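Local coordinates for protein extracellular sialidase/neuraminidase, putative (Aspergillus fumigatus, PDB 2XZI) that acts as an extracellular KDNase of the sialidase family, hydrolysing glycosidic linkages of the deaminated sialic acid KDN, at residues Asn104-Phe118 with Ala184-Leu198. Sequence-based numbering, arbitrary orientation. Where two conformers were deposited one is given.
Sequences NPTPVVDDDNTIYLF and AVGPGNGIRLTTGEL
Asn104 reaches across to the 184-198 segment through its amide: ND2 donates to Val185 O at 3.0 Å with an N-H...O angle of 155°, and the acceptor lies nearly in the amide plane. With CG anti to the carbonyl carbon (chi1 -76°), the amide is carried toward that segment. ND2 also touches the Ala184 methyl group, while OD1 accepts from Arg151. Thr106 OG1 donates to Asn104 O from above the carbonyl plane; with no side chain at Gly186, the same hydroxyl can lie directly on its CA, at 3.3 Å. Two main-chain bonds carry the pairing onward, Gly188 N to Pro105 O at 3.0 Å and Gly190 N to Pro107 O, and the CA-H of Asn189 adds a contact to the latter oxygen. Val108 lays CG2 alongside the backbone of Gly190 and Ile191, whereas its CG1 faces Leu198. Leu198 CD1 packs against the Tyr116 ring and the Asp110 carboxylate together, 3.9 Å from Tyr116 CD2 and 3.5 Å from Asp110 OD2, the leucine and tyrosine side chains crossing at about a right angle; Asp110 itself is held by Arg216 and Gly214. At the exposed end, in the conformer described, Arg192 grips Asp111 side-on, NE to OD1 at 2.7 Å and NH2 to OD2 at 3.0 Å, with carboxylate and guanidinium planes 54° apart; this pair may not be permanently made. Gly196 CA covers one face of that guanidinium. The contact thus bonds strand 101-109 of one beta-propeller blade to the irregular run 186-190 leading into strand 191-192, the first of the next blade. Main-chain bonds and apolar packing separate the exposed ion pair from a buried amide about 5 Å from bound deamino-alpha-neuraminic acid, consistent with Asn104 helping to shape the second shell of the sugar pocket.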
# COMPACT_ATOMS: atom_id res chain seq x y z
N ASN A 104 2.33 4.72 6.78
CA ASN A 104 1.68 4.98 5.48
C ASN A 104 2.65 4.92 4.29
O ASN A 104 2.69 5.84 3.48
CB ASN A 104 0.96 6.34 5.51
CG ASN A 104 -0.34 6.30 6.27
OD1 ASN A 104 -0.34 6.17 7.50
ND2 ASN A 104 -1.45 6.37 5.55
N PRO A 105 3.46 3.86 4.18
CA PRO A 105 4.39 3.87 3.05
C PRO A 105 3.68 4.01 1.70
O PRO A 105 2.75 3.25 1.40
CB PRO A 105 5.09 2.50 3.16
CG PRO A 105 4.11 1.66 3.89
CD PRO A 105 3.50 2.57 4.89
N THR A 106 4.12 4.99 0.90
CA THR A 106 3.56 5.23 -0.43
C THR A 106 4.70 5.50 -1.41
O THR A 106 5.06 6.65 -1.67
CB THR A 106 2.53 6.38 -0.40
OG1 THR A 106 1.63 6.17 0.69
CG2 THR A 106 1.72 6.43 -1.69
N PRO A 107 5.28 4.42 -1.96
CA PRO A 107 6.43 4.52 -2.87
C PRO A 107 6.03 4.77 -4.31
O PRO A 107 4.93 4.38 -4.73
CB PRO A 107 7.10 3.14 -2.71
CG PRO A 107 5.94 2.22 -2.44
CD PRO A 107 5.03 3.03 -1.54
N VAL A 108 6.93 5.38 -5.08
CA VAL A 108 6.81 5.45 -6.53
C VAL A 108 8.21 5.42 -7.13
O VAL A 108 9.10 6.13 -6.67
CB VAL A 108 6.00 6.70 -7.00
CG1 VAL A 108 6.63 8.01 -6.50
CG2 VAL A 108 5.77 6.68 -8.53
N VAL A 109 8.37 4.61 -8.17
CA VAL A 109 9.64 4.49 -8.86
C VAL A 109 9.66 5.49 -10.02
O VAL A 109 8.78 5.47 -10.88
CB VAL A 109 9.88 3.06 -9.37
CG1 VAL A 109 11.22 3.00 -10.14
CG2 VAL A 109 9.85 2.03 -8.23
N ASP A 110 10.66 6.37 -10.01
CA ASP A 110 10.81 7.36 -11.09
C ASP A 110 11.65 6.81 -12.25
O ASP A 110 12.27 5.76 -12.11
CB ASP A 110 11.36 8.68 -10.56
CG ASP A 110 10.79 9.90 -11.29
OD1 ASP A 110 10.30 9.75 -12.44
OD2 ASP A 110 10.85 11.00 -10.71
N ASP A 111 11.69 7.54 -13.37
CA ASP A 111 12.28 7.04 -14.63
C ASP A 111 13.78 6.76 -14.54
O ASP A 111 14.32 5.92 -15.29
CB ASP A 111 12.09 8.04 -15.79
CG ASP A 111 10.64 8.37 -16.06
OD1 ASP A 111 9.73 7.67 -15.56
OD2 ASP A 111 10.41 9.34 -16.81
N ASP A 112 14.45 7.49 -13.66
CA ASP A 112 15.90 7.37 -13.45
C ASP A 112 16.23 6.27 -12.44
O ASP A 112 17.40 6.08 -12.10
CB ASP A 112 16.47 8.70 -12.95
CG ASP A 112 15.93 9.09 -11.58
OD1 ASP A 112 14.75 8.78 -11.27
OD2 ASP A 112 16.69 9.69 -10.78
N ASN A 113 15.19 5.58 -11.98
CA ASN A 113 15.26 4.63 -10.85
C ASN A 113 15.44 5.22 -9.46
O ASN A 113 15.71 4.48 -8.52
CB ASN A 113 16.22 3.45 -11.10
CG ASN A 113 15.80 2.23 -10.33
OD1 ASN A 113 14.60 1.93 -10.23
ND2 ASN A 113 16.77 1.51 -9.77
N THR A 114 15.27 6.54 -9.30
CA THR A 114 15.10 7.06 -7.94
C THR A 114 13.79 6.46 -7.40
O THR A 114 12.74 6.52 -8.06
CB THR A 114 15.01 8.58 -7.89
OG1 THR A 114 16.29 9.12 -8.23
CG2 THR A 114 14.63 9.07 -6.49
N ILE A 115 13.86 5.87 -6.22
CA ILE A 115 12.63 5.43 -5.57
C ILE A 115 12.24 6.44 -4.50
O ILE A 115 12.94 6.62 -3.50
CB ILE A 115 12.71 4.01 -4.97
CG1 ILE A 115 13.20 2.99 -6.01
CG2 ILE A 115 11.33 3.63 -4.42
CD1 ILE A 115 14.71 2.69 -5.89
N TYR A 116 11.13 7.12 -4.73
CA TYR A 116 10.58 8.03 -3.77
C TYR A 116 9.67 7.27 -2.81
O TYR A 116 8.93 6.40 -3.23
CB TYR A 116 9.76 9.09 -4.49
CG TYR A 116 10.51 10.19 -5.19
CD1 TYR A 116 11.26 11.12 -4.47
CD2 TYR A 116 10.40 10.35 -6.57
CE1 TYR A 116 11.92 12.17 -5.12
CE2 TYR A 116 11.05 11.39 -7.22
CZ TYR A 116 11.79 12.28 -6.48
OH TYR A 116 12.41 13.35 -7.11
N LEU A 117 9.75 7.62 -1.53
CA LEU A 117 8.85 7.04 -0.54
C LEU A 117 8.23 8.16 0.30
O LEU A 117 8.90 8.81 1.11
CB LEU A 117 9.57 5.99 0.32
CG LEU A 117 8.77 5.36 1.46
CD1 LEU A 117 7.79 4.37 0.92
CD2 LEU A 117 9.74 4.66 2.38
N PHE A 118 6.95 8.42 0.05
CA PHE A 118 6.19 9.31 0.91
C PHE A 118 5.71 8.56 2.15
O PHE A 118 5.39 7.38 2.07
CB PHE A 118 5.00 9.90 0.16
CG PHE A 118 5.38 10.93 -0.89
CD1 PHE A 118 5.70 10.55 -2.20
CD2 PHE A 118 5.42 12.29 -0.55
CE1 PHE A 118 6.07 11.51 -3.16
CE2 PHE A 118 5.79 13.25 -1.51
CZ PHE A 118 6.11 12.85 -2.81
N ALA A 184 -3.08 11.61 5.82
CA ALA A 184 -2.59 10.30 5.36
C ALA A 184 -2.09 10.45 3.95
O ALA A 184 -2.66 11.21 3.16
CB ALA A 184 -3.69 9.24 5.42
N VAL A 185 -1.02 9.74 3.63
CA VAL A 185 -0.62 9.52 2.23
C VAL A 185 -0.83 8.04 1.91
O VAL A 185 -0.60 7.17 2.78
CB VAL A 185 0.83 9.99 1.94
CG1 VAL A 185 1.86 9.25 2.83
CG2 VAL A 185 1.16 9.91 0.45
N GLY A 186 -1.30 7.75 0.70
CA GLY A 186 -1.63 6.36 0.34
C GLY A 186 -2.51 5.71 1.40
O GLY A 186 -3.52 6.27 1.79
N PRO A 187 -2.11 4.55 1.93
CA PRO A 187 -0.85 3.86 1.68
C PRO A 187 -0.94 2.92 0.49
O PRO A 187 -2.03 2.48 0.12
CB PRO A 187 -0.65 3.06 2.96
CG PRO A 187 -2.07 2.68 3.38
CD PRO A 187 -2.89 3.91 3.01
N GLY A 188 0.21 2.58 -0.09
CA GLY A 188 0.24 1.62 -1.18
C GLY A 188 1.24 2.02 -2.24
O GLY A 188 2.37 1.55 -2.22
N ASN A 189 0.84 2.87 -3.17
CA ASN A 189 1.77 3.31 -4.21
C ASN A 189 1.30 4.54 -4.95
O ASN A 189 0.11 4.80 -5.05
CB ASN A 189 2.06 2.19 -5.23
CG ASN A 189 0.85 1.88 -6.09
OD1 ASN A 189 -0.06 1.16 -5.67
ND2 ASN A 189 0.82 2.44 -7.29
N GLY A 190 2.28 5.26 -5.48
CA GLY A 190 2.04 6.26 -6.53
C GLY A 190 2.35 5.69 -7.90
O GLY A 190 2.74 4.52 -8.05
N ILE A 191 2.16 6.53 -8.93
CA ILE A 191 2.32 6.11 -10.31
C ILE A 191 3.07 7.13 -11.13
O ILE A 191 3.18 8.29 -10.74
CB ILE A 191 0.95 5.83 -11.00
CG1 ILE A 191 0.09 7.11 -11.02
CG2 ILE A 191 0.25 4.63 -10.33
CD1 ILE A 191 -1.24 6.95 -11.69
N ARG A 192 3.58 6.68 -12.27
CA ARG A 192 4.16 7.56 -13.30
C ARG A 192 3.27 7.47 -14.52
O ARG A 192 2.98 6.37 -15.02
CB ARG A 192 5.59 7.13 -13.62
CG ARG A 192 6.38 8.06 -14.54
CD ARG A 192 6.30 7.59 -15.98
NE ARG A 192 7.36 8.16 -16.82
CZ ARG A 192 7.32 8.21 -18.15
NH1 ARG A 192 6.27 7.73 -18.82
NH2 ARG A 192 8.33 8.74 -18.82
N LEU A 193 2.86 8.64 -15.03
CA LEU A 193 1.92 8.73 -16.15
C LEU A 193 2.62 8.55 -17.49
O LEU A 193 3.82 8.82 -17.61
CB LEU A 193 1.20 10.07 -16.12
CG LEU A 193 0.51 10.43 -14.80
CD1 LEU A 193 -0.29 11.73 -14.99
CD2 LEU A 193 -0.45 9.33 -14.38
N THR A 194 1.86 8.14 -18.50
CA THR A 194 2.36 8.08 -19.87
C THR A 194 2.98 9.43 -20.25
O THR A 194 3.98 9.48 -20.93
CB THR A 194 1.26 7.68 -20.87
OG1 THR A 194 0.15 8.59 -20.74
CG2 THR A 194 0.80 6.25 -20.63
N THR A 195 2.37 10.52 -19.79
CA THR A 195 2.84 11.88 -20.10
C THR A 195 4.04 12.37 -19.25
O THR A 195 4.57 13.47 -19.47
CB THR A 195 1.70 12.86 -20.00
OG1 THR A 195 0.93 12.58 -18.82
CG2 THR A 195 0.78 12.71 -21.21
N GLY A 196 4.46 11.56 -18.28
CA GLY A 196 5.72 11.78 -17.57
C GLY A 196 5.64 12.24 -16.13
O GLY A 196 6.66 12.19 -15.41
N GLU A 197 4.48 12.70 -15.70
CA GLU A 197 4.31 13.18 -14.32
C GLU A 197 4.18 12.04 -13.31
O GLU A 197 3.80 10.92 -13.67
CB GLU A 197 3.07 14.08 -14.17
CG GLU A 197 3.01 15.29 -15.11
CD GLU A 197 2.38 14.98 -16.46
OE1 GLU A 197 2.13 13.78 -16.79
OE2 GLU A 197 2.13 15.96 -17.21
N LEU A 198 4.50 12.34 -12.06
CA LEU A 198 4.19 11.42 -10.96
C LEU A 198 2.90 11.84 -10.29
O LEU A 198 2.62 13.03 -10.14
CB LEU A 198 5.30 11.39 -9.91
CG LEU A 198 6.71 11.05 -10.40
CD1 LEU A 198 7.68 10.95 -9.24
CD2 LEU A 198 6.71 9.74 -11.17